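PDB 7L7W: probable disease resistance protein At5g66900 from Arabidopsis thaliana, which acts as a helper immune receptor of plants and forms calcium-permeable, nonselective cation channels, this chain being its N-terminal CC-R (RPW8-like) domain. Local coordinates for residues K35-L40 against E99-I104; V26-A31 against T47-F52; Q62-F67 against L121-N126. The protein carries 2 engineered substitutions. All coordinates share one frame; numbering follows the deposited sequence. Where two conformers were deposited one is given.

Interaction 1. Residues K35-L40 against E99-I104; sequences KAFKPL and EYTRKI. Engineered in segment 99-104: Glu99 (natural residue Lys).
Residues 35-40 leave a loop and enter the first turn of helix 38-60, while residues 99-104 run inside helix 97-114; the two backbones come nearest at Pro39 and Thr101, whose CA atoms are 6.9 Å apart. The contact lies in the four-helix bundle of the CC-R domain. Phe37 takes the N-cap position. Pro39 suits the first turn, where a residue needs no backbone N-H for the helix, and Lys38 NZ reaches back to Lys35 O, 3.0 Å away, rising above that carbonyl's plane.

Phe37 carries the middle of the contact. With CG anti to the backbone N (chi1 -172°), its ring extends toward helix 97-114. Pro39 CD sits over the centre of one ring face, and Thr101 OG1 lies at the ring edge, 3.7 Å from Phe37 CZ. That hydroxyl is hydrogen-bonded to the backbone oxygen of Glu97 one turn earlier, so threonine can enter an apolar setting with its polar atom satisfied. Thr101 CG2 is 4.1 Å from Pro39 CG. Phe37 CE2 meets the edge of the Tyr100 ring at Tyr100 CE2, 3.8 Å away. Phe89 stacks on Phe37, and Tyr95 of a second subunit packs on Phe37 as well.

Ile104 widens the apolar patch: its CG1 lies over one face of Tyr100, offset toward the rim, and its CG2 is 3.8 Å from Pro39 O. Tyr100, likewise with CG anti to the backbone N (chi1 178°), carries its ring toward residues 35-40. Its hydroxyl is hydrogen-bonded to the backbone oxygen of Ala85 on helix 70-88, while Leu40, crossing the tyrosine at about a right angle, brings its CD1 to 3.7 Å from Tyr100 OH.

Interaction 2. Residues V26-A31 against T47-F52; sequences VVIDEA and TMEILF
Helices 20-32 and 38-60 run nearly antiparallel, the short segments crossing at -157° with 10.3 Å between their axes, as neighbouring helices of a four-helix bundle do. First to touch is Val27 CG1, which, anti to the backbone N, meets Met48 SD at 3.6 Å, the two side chains crossing at about a right angle; the valine also packs on Ala82 and Asp83 of helix 70-88, and Asp83 with Glu80 binds a nickel ion.

Ile28 does most of the work. Its CA is the nearest to that of Met48, and the two side chains slide past each other in opposite directions, Ile28 CG1 lying 3.7 Å from Met48 CB. The extended chain (chi2 172°) carries Ile28 CD1 onward to the flank of helix 38-60, where it rests 4.1 Å from Glu49 CG and 4.3 Å from Phe52 CD1. A branched, extended isoleucine covers three residues of the opposite helix.

One turn later Ala31 offers just a methyl group. Met48 bends at its last torsion (chi3 -64°), which sets CE 4.0 Å from Ala31 CB. The flexible, unbranched methionine follows the valine-alanine surface, and its other neighbours, Leu24 and Met111, continue the apolar layer.

Charge stays at the margin: Glu49 turns its methylenes to Ile28 while its carboxylate forms a salt bridge with Lys32, its side chain lying about 4 Å from a bound nickel ion, and Phe52 receives a cation-pi contact from Lys25. The side chains that meet do so through carbon and sulfur, so the contact probably rests on shape and exclusion of water.

Interaction 3. Residues Q62-F67 against L121-N126; sequences QKELDF and LLQHRN
A single hydrogen bond joins the loop 62-67 to helix 119-127. Asn126, with CG anti to its backbone N (chi1 -167°), gives an ND2 hydrogen to Glu64 O at 2.8 Å, and the N-H...O angle of 159° is fairly straight. The oxygen lies close to the plane of the donor amide, whereas ND2 stands above the carbonyl plane of Glu64. Asparagine suits this place because its short amide can grip the main chain of a loop that lacks regular helical bonds.

With ND2 turned to Glu64 O, the amide oxygen lies on the side of Asp66: Asn126 OD1 and Asp66 OD2 are 3.1 Å apart, two acceptors with no bond between them, in groups turned only 16° from coplanar. The other carboxylate oxygen, Asp66 OD1, has a weak hydrogen bond from Gly68 N.

Packing completes the contact. Leu65 CD2 reaches the helix surface, 3.8 Å from Leu122 CB and 3.6 Å from Gln123 N, lying against the helix backbone where Leu122 joins Gln123. Gln123 and Glu64 run side by side, pointing the same way, and Gln123 OE1 touches Glu64 CB rather than the carboxylate; long side chains with polar ends suit this partly open border.

The loop links helix 38-60 to helix 70-88, within a predicted coiled-coil range, and helix 119-127 packs against it beyond the end of helix 97-114. Gln123 touches Met61, in the loop just after helix 38-60; on helix 70-88, Leu122 rests on Leu72 and Glu71, and Arg125 forms a salt bridge with Glu71.

Interactions 1 and 2 share helix 38-60, which meets helix 97-114 at the start of 38-60 in the first and helix 20-32 farther along in the second; their centres are 14 Å apart. Both are buried and rest on apolar side chains, but interaction 1 centres on two aromatic rings and borders both other subunits, whereas interaction 2 is mainly aliphatic with a methionine sulfur and lies nearest the centre of the chain. Interaction 3 sits across that centre from interaction 1, about 34 Å between centres. Partly buried, it joins a loop to the short helix 119-127 and is the one contact of the three with a hydrogen bond between its segments.

Interaction 1. Residues K35-L40 against E99-I104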
loop_
_atom_site.group_PDB
_atom_site.type_symbol
_atom_site.label_atom_id
_atom_site.label_comp_id
_atom_site.label_asym_id
_atom_site.label_seq_id
_atom_site.Cartn_x
_atom_site.Cartn_y
_atom_site.Cartn_z
ATOM N N LYS A 35 -7.528 -13.567 2.429
ATOM C CA LYS A 35 -8.782 -13.024 2.948
ATOM C C LYS A 35 -8.760 -11.503 3.016
ATOM O O LYS A 35 -9.754 -10.848 2.675
ATOM C CB LYS A 35 -9.100 -13.630 4.320
ATOM C CG LYS A 35 -8.757 -15.093 4.437
ATOM C CD LYS A 35 -8.555 -15.541 5.864
ATOM C CE LYS A 35 -9.187 -16.913 6.015
ATOM N NZ LYS A 35 -9.559 -17.232 7.423
ATOM N N ALA A 36 -7.620 -10.916 3.404
ATOM C CA ALA A 36 -7.555 -9.463 3.569
ATOM C C ALA A 36 -7.804 -8.718 2.265
ATOM O O ALA A 36 -8.346 -7.607 2.292
ATOM C CB ALA A 36 -6.210 -9.048 4.154
ATOM N N PHE A 37 -7.447 -9.316 1.115
ATOM C CA PHE A 37 -7.512 -8.651 -0.194
ATOM C C PHE A 37 -8.790 -9.094 -0.896
ATOM O O PHE A 37 -8.873 -10.206 -1.425
ATOM C CB PHE A 37 -6.269 -8.962 -1.029
ATOM C CG PHE A 37 -6.176 -8.163 -2.309
ATOM C CD1 PHE A 37 -6.023 -6.779 -2.273
ATOM C CD2 PHE A 37 -6.255 -8.797 -3.560
ATOM C CE1 PHE A 37 -5.946 -6.047 -3.457
ATOM C CE2 PHE A 37 -6.175 -8.067 -4.738
ATOM C CZ PHE A 37 -6.025 -6.693 -4.689
ATOM N N LYS A 38 -9.787 -8.214 -0.911
ATOM C CA LYS A 38 -11.136 -8.629 -1.281
ATOM C C LYS A 38 -11.337 -8.886 -2.772
ATOM O O LYS A 38 -12.103 -9.799 -3.112
ATOM C CB LYS A 38 -12.157 -7.601 -0.797
ATOM C CG LYS A 38 -12.213 -7.475 0.730
ATOM C CD LYS A 38 -12.068 -8.819 1.413
ATOM C CE LYS A 38 -12.395 -8.720 2.892
ATOM N NZ LYS A 38 -12.579 -10.081 3.508
ATOM N N PRO A 39 -10.719 -8.119 -3.694
ATOM C CA PRO A 39 -10.858 -8.467 -5.124
ATOM C C PRO A 39 -10.512 -9.912 -5.420
ATOM O O PRO A 39 -11.086 -10.511 -6.339
ATOM C CB PRO A 39 -9.882 -7.507 -5.820
ATOM C CG PRO A 39 -9.851 -6.305 -4.924
ATOM C CD PRO A 39 -9.974 -6.854 -3.516
ATOM N N LEU A 40 -9.600 -10.504 -4.653
ATOM C CA LEU A 40 -9.322 -11.923 -4.812
ATOM C C LEU A 40 -10.322 -12.776 -4.031
ATOM O O LEU A 40 -11.103 -13.528 -4.625
ATOM C CB LEU A 40 -7.887 -12.228 -4.373
ATOM C CG LEU A 40 -6.819 -12.097 -5.463
ATOM C CD1 LEU A 40 -5.468 -12.551 -4.942
ATOM C CD2 LEU A 40 -7.198 -12.890 -6.726
ATOM N N GLU A 99 -3.138 -1.352 -10.680
ATOM C CA GLU A 99 -2.836 -2.114 -11.881
ATOM C C GLU A 99 -3.366 -3.529 -11.760
ATOM O O GLU A 99 -4.209 -3.980 -12.552
ATOM C CB GLU A 99 -1.330 -2.137 -12.084
ATOM C CG GLU A 99 -0.891 -2.422 -13.470
ATOM C CD GLU A 99 0.614 -2.402 -13.573
ATOM O OE1 GLU A 99 1.242 -3.375 -13.083
ATOM O OE2 GLU A 99 1.160 -1.402 -14.114
ATOM N N TYR A 100 -2.903 -4.223 -10.722
ATOM C CA TYR A 100 -3.256 -5.620 -10.555
ATOM C C TYR A 100 -4.754 -5.757 -10.388
ATOM O O TYR A 100 -5.375 -6.649 -10.981
ATOM C CB TYR A 100 -2.504 -6.190 -9.364
ATOM C CG TYR A 100 -2.791 -7.623 -9.011
ATOM C CD1 TYR A 100 -2.111 -8.662 -9.629
ATOM C CD2 TYR A 100 -3.710 -7.941 -8.008
ATOM C CE1 TYR A 100 -2.361 -9.981 -9.278
ATOM C CE2 TYR A 100 -3.959 -9.244 -7.652
ATOM C CZ TYR A 100 -3.286 -10.264 -8.283
ATOM O OH TYR A 100 -3.544 -11.576 -7.924
ATOM N N THR A 101 -5.375 -4.815 -9.676
ATOM C CA THR A 101 -6.801 -4.966 -9.461
ATOM C C THR A 101 -7.544 -4.916 -10.787
ATOM O O THR A 101 -8.402 -5.769 -11.047
ATOM C CB THR A 101 -7.302 -3.919 -8.485
ATOM O OG1 THR A 101 -6.616 -4.095 -7.241
ATOM C CG2 THR A 101 -8.784 -4.119 -8.230
ATOM N N ARG A 102 -7.147 -3.997 -11.679
ATOM C CA ARG A 102 -7.789 -3.924 -12.989
ATOM C C ARG A 102 -7.668 -5.258 -13.710
ATOM O O ARG A 102 -8.670 -5.806 -14.192
ATOM C CB ARG A 102 -7.187 -2.787 -13.830
ATOM C CG ARG A 102 -7.487 -1.369 -13.311
ATOM C CD ARG A 102 -8.827 -1.290 -12.550
ATOM N NE ARG A 102 -8.917 -0.123 -11.663
ATOM C CZ ARG A 102 -8.711 -0.159 -10.348
ATOM N NH1 ARG A 102 -8.410 -1.308 -9.767
ATOM N NH2 ARG A 102 -8.806 0.946 -9.610
ATOM N N LYS A 103 -6.463 -5.837 -13.709
ATOM C CA LYS A 103 -6.253 -7.151 -14.314
ATOM C C LYS A 103 -7.201 -8.186 -13.700
ATOM O O LYS A 103 -7.938 -8.876 -14.415
ATOM C CB LYS A 103 -4.785 -7.526 -14.121
ATOM C CG LYS A 103 -4.258 -8.781 -14.758
ATOM C CD LYS A 103 -2.725 -8.886 -14.523
ATOM C CE LYS A 103 -2.045 -7.494 -14.608
ATOM N NZ LYS A 103 -0.632 -7.498 -15.133
ATOM N N ILE A 104 -7.264 -8.240 -12.363
ATOM C CA ILE A 104 -8.138 -9.209 -11.705
ATOM C C ILE A 104 -9.580 -8.979 -12.121
ATOM O O ILE A 104 -10.311 -9.930 -12.440
ATOM C CB ILE A 104 -7.976 -9.137 -10.177
ATOM C CG1 ILE A 104 -6.596 -9.632 -9.794
ATOM C CG2 ILE A 104 -8.982 -10.019 -9.502
ATOM C CD1 ILE A 104 -6.232 -10.906 -10.500
#

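Interaction 2. Residues V26-A31 against T47-F52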
loop_
_atom_site.group_PDB
_atom_site.type_symbol
_atom_site.label_atom_id
_atom_site.label_comp_id
_atom_site.label_asym_id
_atom_site.label_seq_id
_atom_site.Cartn_x
_atom_site.Cartn_y
_atom_site.Cartn_z
ATOM N N VAL A 26 -8.344 -25.650 -7.798
ATOM C CA VAL A 26 -7.034 -25.241 -7.292
ATOM C C VAL A 26 -6.965 -23.722 -7.167
ATOM O O VAL A 26 -6.534 -23.174 -6.140
ATOM C CB VAL A 26 -5.903 -25.766 -8.190
ATOM C CG1 VAL A 26 -4.593 -25.077 -7.807
ATOM C CG2 VAL A 26 -5.775 -27.270 -8.076
ATOM N N VAL A 27 -7.399 -23.022 -8.218
ATOM C CA VAL A 27 -7.315 -21.566 -8.239
ATOM C C VAL A 27 -8.208 -20.965 -7.154
ATOM O O VAL A 27 -7.858 -19.947 -6.534
ATOM C CB VAL A 27 -7.659 -21.049 -9.652
ATOM C CG1 VAL A 27 -7.629 -19.516 -9.720
ATOM C CG2 VAL A 27 -6.678 -21.625 -10.675
ATOM N N ILE A 28 -9.355 -21.601 -6.882
ATOM C CA ILE A 28 -10.227 -21.102 -5.824
ATOM C C ILE A 28 -9.557 -21.267 -4.471
ATOM O O ILE A 28 -9.499 -20.321 -3.666
ATOM C CB ILE A 28 -11.596 -21.799 -5.852
ATOM C CG1 ILE A 28 -12.327 -21.479 -7.144
ATOM C CG2 ILE A 28 -12.458 -21.306 -4.703
ATOM C CD1 ILE A 28 -13.604 -22.306 -7.307
ATOM N N ASP A 29 -9.018 -22.455 -4.196
ATOM C CA ASP A 29 -8.424 -22.699 -2.888
ATOM C C ASP A 29 -7.208 -21.819 -2.654
ATOM O O ASP A 29 -6.916 -21.465 -1.505
ATOM C CB ASP A 29 -8.055 -24.173 -2.743
ATOM C CG ASP A 29 -9.255 -25.091 -2.906
ATOM O OD1 ASP A 29 -10.361 -24.719 -2.441
ATOM O OD2 ASP A 29 -9.087 -26.170 -3.521
ATOM N N GLU A 30 -6.494 -21.453 -3.722
ATOM C CA GLU A 30 -5.370 -20.537 -3.575
ATOM C C GLU A 30 -5.836 -19.099 -3.385
ATOM O O GLU A 30 -5.228 -18.353 -2.615
ATOM C CB GLU A 30 -4.419 -20.619 -4.772
ATOM C CG GLU A 30 -3.598 -21.895 -4.858
ATOM C CD GLU A 30 -2.730 -22.162 -3.638
ATOM O OE1 GLU A 30 -2.391 -21.211 -2.878
ATOM O OE2 GLU A 30 -2.399 -23.352 -3.430
ATOM N N ALA A 31 -6.887 -18.678 -4.095
ATOM C CA ALA A 31 -7.342 -17.297 -3.953
ATOM C C ALA A 31 -7.944 -17.061 -2.582
ATOM O O ALA A 31 -7.768 -15.986 -1.998
ATOM C CB ALA A 31 -8.369 -16.955 -5.023
ATOM N N THR A 47 -17.112 -15.173 -8.278
ATOM C CA THR A 47 -17.309 -15.470 -9.690
ATOM C C THR A 47 -16.872 -16.891 -10.031
ATOM O O THR A 47 -17.584 -17.615 -10.735
ATOM C CB THR A 47 -16.572 -14.464 -10.559
ATOM O OG1 THR A 47 -17.340 -13.258 -10.624
ATOM C CG2 THR A 47 -16.386 -15.015 -11.968
ATOM N N MET A 48 -15.723 -17.317 -9.508
ATOM C CA MET A 48 -15.222 -18.654 -9.811
ATOM C C MET A 48 -16.113 -19.746 -9.220
ATOM O O MET A 48 -16.203 -20.841 -9.781
ATOM C CB MET A 48 -13.783 -18.803 -9.299
ATOM C CG MET A 48 -12.742 -18.040 -10.135
ATOM S SD MET A 48 -11.000 -18.351 -9.684
ATOM C CE MET A 48 -10.901 -17.703 -8.005
ATOM N N GLU A 49 -16.791 -19.473 -8.110
ATOM C CA GLU A 49 -17.684 -20.468 -7.544
ATOM C C GLU A 49 -18.988 -20.542 -8.321
ATOM O O GLU A 49 -19.610 -21.611 -8.368
ATOM C CB GLU A 49 -17.913 -20.176 -6.059
ATOM C CG GLU A 49 -16.720 -20.639 -5.214
ATOM C CD GLU A 49 -16.854 -20.360 -3.721
ATOM O OE1 GLU A 49 -17.348 -19.266 -3.334
ATOM O OE2 GLU A 49 -16.428 -21.239 -2.931
ATOM N N ILE A 50 -19.403 -19.429 -8.939
ATOM C CA ILE A 50 -20.484 -19.489 -9.929
ATOM C C ILE A 50 -20.070 -20.352 -11.118
ATOM O O ILE A 50 -20.835 -21.193 -11.606
ATOM C CB ILE A 50 -20.861 -18.078 -10.408
ATOM C CG1 ILE A 50 -21.489 -17.249 -9.298
ATOM C CG2 ILE A 50 -21.763 -18.155 -11.644
ATOM C CD1 ILE A 50 -21.544 -15.765 -9.667
ATOM N N LEU A 51 -18.864 -20.114 -11.636
ATOM C CA LEU A 51 -18.412 -20.824 -12.826
ATOM C C LEU A 51 -18.116 -22.301 -12.558
ATOM O O LEU A 51 -18.133 -23.100 -13.498
ATOM C CB LEU A 51 -17.179 -20.115 -13.392
ATOM C CG LEU A 51 -16.290 -20.829 -14.413
ATOM C CD1 LEU A 51 -16.898 -20.721 -15.816
ATOM C CD2 LEU A 51 -14.865 -20.276 -14.380
ATOM N N PHE A 52 -17.867 -22.676 -11.301
ATOM C CA PHE A 52 -17.398 -24.026 -10.988
ATOM C C PHE A 52 -18.359 -25.152 -11.384
ATOM O O PHE A 52 -17.888 -26.176 -11.912
ATOM C CB PHE A 52 -17.055 -24.097 -9.495
ATOM C CG PHE A 52 -16.477 -25.400 -9.089
ATOM C CD1 PHE A 52 -15.168 -25.710 -9.403
ATOM C CD2 PHE A 52 -17.249 -26.341 -8.430
ATOM C CE1 PHE A 52 -14.622 -26.935 -9.048
ATOM C CE2 PHE A 52 -16.710 -27.569 -8.067
ATOM C CZ PHE A 52 -15.392 -27.866 -8.377
#

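Interaction 3. Residues Q62-F67 against L121-N126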
loop_
_atom_site.group_PDB
_atom_site.type_symbol
_atom_site.label_atom_id
_atom_site.label_comp_id
_atom_site.label_asym_id
_atom_site.label_seq_id
_atom_site.Cartn_x
_atom_site.Cartn_y
_atom_site.Cartn_z
ATOM N N GLN A 62 -17.275 -35.068 -21.462
ATOM C CA GLN A 62 -16.016 -35.134 -22.197
ATOM C C GLN A 62 -16.146 -35.886 -23.517
ATOM O O GLN A 62 -15.330 -35.672 -24.423
ATOM C CB GLN A 62 -14.939 -35.778 -21.324
ATOM C CG GLN A 62 -13.511 -35.362 -21.675
ATOM C CD GLN A 62 -12.500 -35.789 -20.615
ATOM O OE1 GLN A 62 -12.823 -35.882 -19.421
ATOM N NE2 GLN A 62 -11.266 -36.048 -21.048
ATOM N N LYS A 63 -17.156 -36.750 -23.647
ATOM C CA LYS A 63 -17.388 -37.457 -24.906
ATOM C C LYS A 63 -18.075 -36.561 -25.939
ATOM O O LYS A 63 -17.584 -36.401 -27.063
ATOM C CB LYS A 63 -18.214 -38.724 -24.652
ATOM C CG LYS A 63 -18.441 -39.558 -25.916
ATOM C CD LYS A 63 -17.896 -40.977 -25.774
ATOM C CE LYS A 63 -18.305 -41.848 -26.953
ATOM N NZ LYS A 63 -19.769 -42.104 -26.975
ATOM N N GLU A 64 -19.217 -35.970 -25.568
ATOM C CA GLU A 64 -20.010 -35.154 -26.482
ATOM C C GLU A 64 -19.292 -33.896 -26.942
ATOM O O GLU A 64 -19.617 -33.370 -28.014
ATOM C CB GLU A 64 -21.330 -34.761 -25.821
ATOM C CG GLU A 64 -22.205 -35.941 -25.451
ATOM C CD GLU A 64 -21.904 -36.482 -24.059
ATOM O OE1 GLU A 64 -20.711 -36.716 -23.760
ATOM O OE2 GLU A 64 -22.857 -36.681 -23.267
ATOM N N LEU A 65 -18.354 -33.382 -26.155
ATOM C CA LEU A 65 -17.571 -32.220 -26.537
ATOM C C LEU A 65 -16.143 -32.644 -26.833
ATOM O O LEU A 65 -15.663 -33.663 -26.331
ATOM C CB LEU A 65 -17.562 -31.153 -25.434
ATOM C CG LEU A 65 -18.885 -30.721 -24.803
ATOM C CD1 LEU A 65 -18.663 -30.226 -23.387
ATOM C CD2 LEU A 65 -19.548 -29.643 -25.636
ATOM N N ASP A 66 -15.471 -31.863 -27.660
ATOM C CA ASP A 66 -14.021 -31.901 -27.731
ATOM C C ASP A 66 -13.500 -30.579 -27.187
ATOM O O ASP A 66 -13.969 -29.498 -27.580
ATOM C CB ASP A 66 -13.512 -32.143 -29.154
ATOM C CG ASP A 66 -13.431 -30.867 -29.966
ATOM O OD1 ASP A 66 -12.319 -30.465 -30.382
ATOM O OD2 ASP A 66 -14.497 -30.258 -30.176
ATOM N N PHE A 67 -12.553 -30.666 -26.280
ATOM C CA PHE A 67 -12.105 -29.446 -25.642
ATOM C C PHE A 67 -11.232 -28.559 -26.567
ATOM O O PHE A 67 -10.694 -27.542 -26.106
ATOM C CB PHE A 67 -11.374 -29.814 -24.352
ATOM C CG PHE A 67 -12.228 -30.583 -23.374
ATOM C CD1 PHE A 67 -13.608 -30.470 -23.404
ATOM C CD2 PHE A 67 -11.655 -31.403 -22.421
ATOM C CE1 PHE A 67 -14.404 -31.167 -22.506
ATOM C CE2 PHE A 67 -12.445 -32.093 -21.517
ATOM C CZ PHE A 67 -13.824 -31.976 -21.564
ATOM N N LEU A 121 -25.636 -25.970 -27.810
ATOM C CA LEU A 121 -25.117 -25.562 -29.110
ATOM C C LEU A 121 -23.671 -25.984 -29.286
ATOM O O LEU A 121 -23.243 -26.279 -30.407
ATOM C CB LEU A 121 -25.250 -24.056 -29.289
ATOM C CG LEU A 121 -26.403 -23.655 -30.205
ATOM C CD1 LEU A 121 -26.107 -24.031 -31.676
ATOM C CD2 LEU A 121 -27.705 -24.282 -29.718
ATOM N N LEU A 122 -22.920 -26.052 -28.192
ATOM C CA LEU A 122 -21.532 -26.494 -28.252
ATOM C C LEU A 122 -21.443 -27.940 -28.715
ATOM O O LEU A 122 -20.791 -28.251 -29.725
ATOM C CB LEU A 122 -20.881 -26.332 -26.878
ATOM C CG LEU A 122 -19.417 -25.927 -26.874
ATOM C CD1 LEU A 122 -19.265 -24.572 -27.541
ATOM C CD2 LEU A 122 -18.909 -25.917 -25.435
ATOM N N GLN A 123 -22.111 -28.845 -27.988
ATOM C CA GLN A 123 -22.065 -30.248 -28.386
ATOM C C GLN A 123 -22.778 -30.472 -29.717
ATOM O O GLN A 123 -22.385 -31.363 -30.476
ATOM C CB GLN A 123 -22.628 -31.144 -27.276
ATOM C CG GLN A 123 -24.102 -31.456 -27.320
ATOM C CD GLN A 123 -24.425 -32.701 -26.506
ATOM O OE1 GLN A 123 -24.091 -33.815 -26.906
ATOM N NE2 GLN A 123 -25.043 -32.514 -25.342
ATOM N N HIS A 124 -23.778 -29.647 -30.048
ATOM C CA HIS A 124 -24.380 -29.728 -31.372
ATOM C C HIS A 124 -23.343 -29.469 -32.450
ATOM O O HIS A 124 -23.159 -30.290 -33.358
ATOM C CB HIS A 124 -25.536 -28.737 -31.502
ATOM C CG HIS A 124 -26.005 -28.546 -32.915
ATOM N ND1 HIS A 124 -26.706 -29.514 -33.605
ATOM C CD2 HIS A 124 -25.856 -27.505 -33.772
ATOM C CE1 HIS A 124 -26.971 -29.075 -34.823
ATOM N NE2 HIS A 124 -26.471 -27.856 -34.949
ATOM N N ARG A 125 -22.648 -28.326 -32.366
ATOM C CA ARG A 125 -21.633 -28.013 -33.368
ATOM C C ARG A 125 -20.525 -29.053 -33.371
ATOM O O ARG A 125 -19.809 -29.178 -34.371
ATOM C CB ARG A 125 -21.057 -26.609 -33.139
ATOM C CG ARG A 125 -22.059 -25.486 -33.413
ATOM C CD ARG A 125 -21.414 -24.101 -33.491
ATOM N NE ARG A 125 -20.776 -23.696 -32.237
ATOM C CZ ARG A 125 -21.390 -23.029 -31.257
ATOM N NH1 ARG A 125 -22.672 -22.696 -31.377
ATOM N NH2 ARG A 125 -20.734 -22.704 -30.143
ATOM N N ASN A 126 -20.388 -29.826 -32.287
ATOM C CA ASN A 126 -19.407 -30.911 -32.301
ATOM C C ASN A 126 -19.916 -32.225 -32.908
ATOM O O ASN A 126 -19.103 -33.012 -33.412
ATOM C CB ASN A 126 -18.901 -31.192 -30.887
ATOM C CG ASN A 126 -17.677 -32.079 -30.888
ATOM O OD1 ASN A 126 -16.712 -31.810 -31.604
ATOM N ND2 ASN A 126 -17.718 -33.159 -30.107
#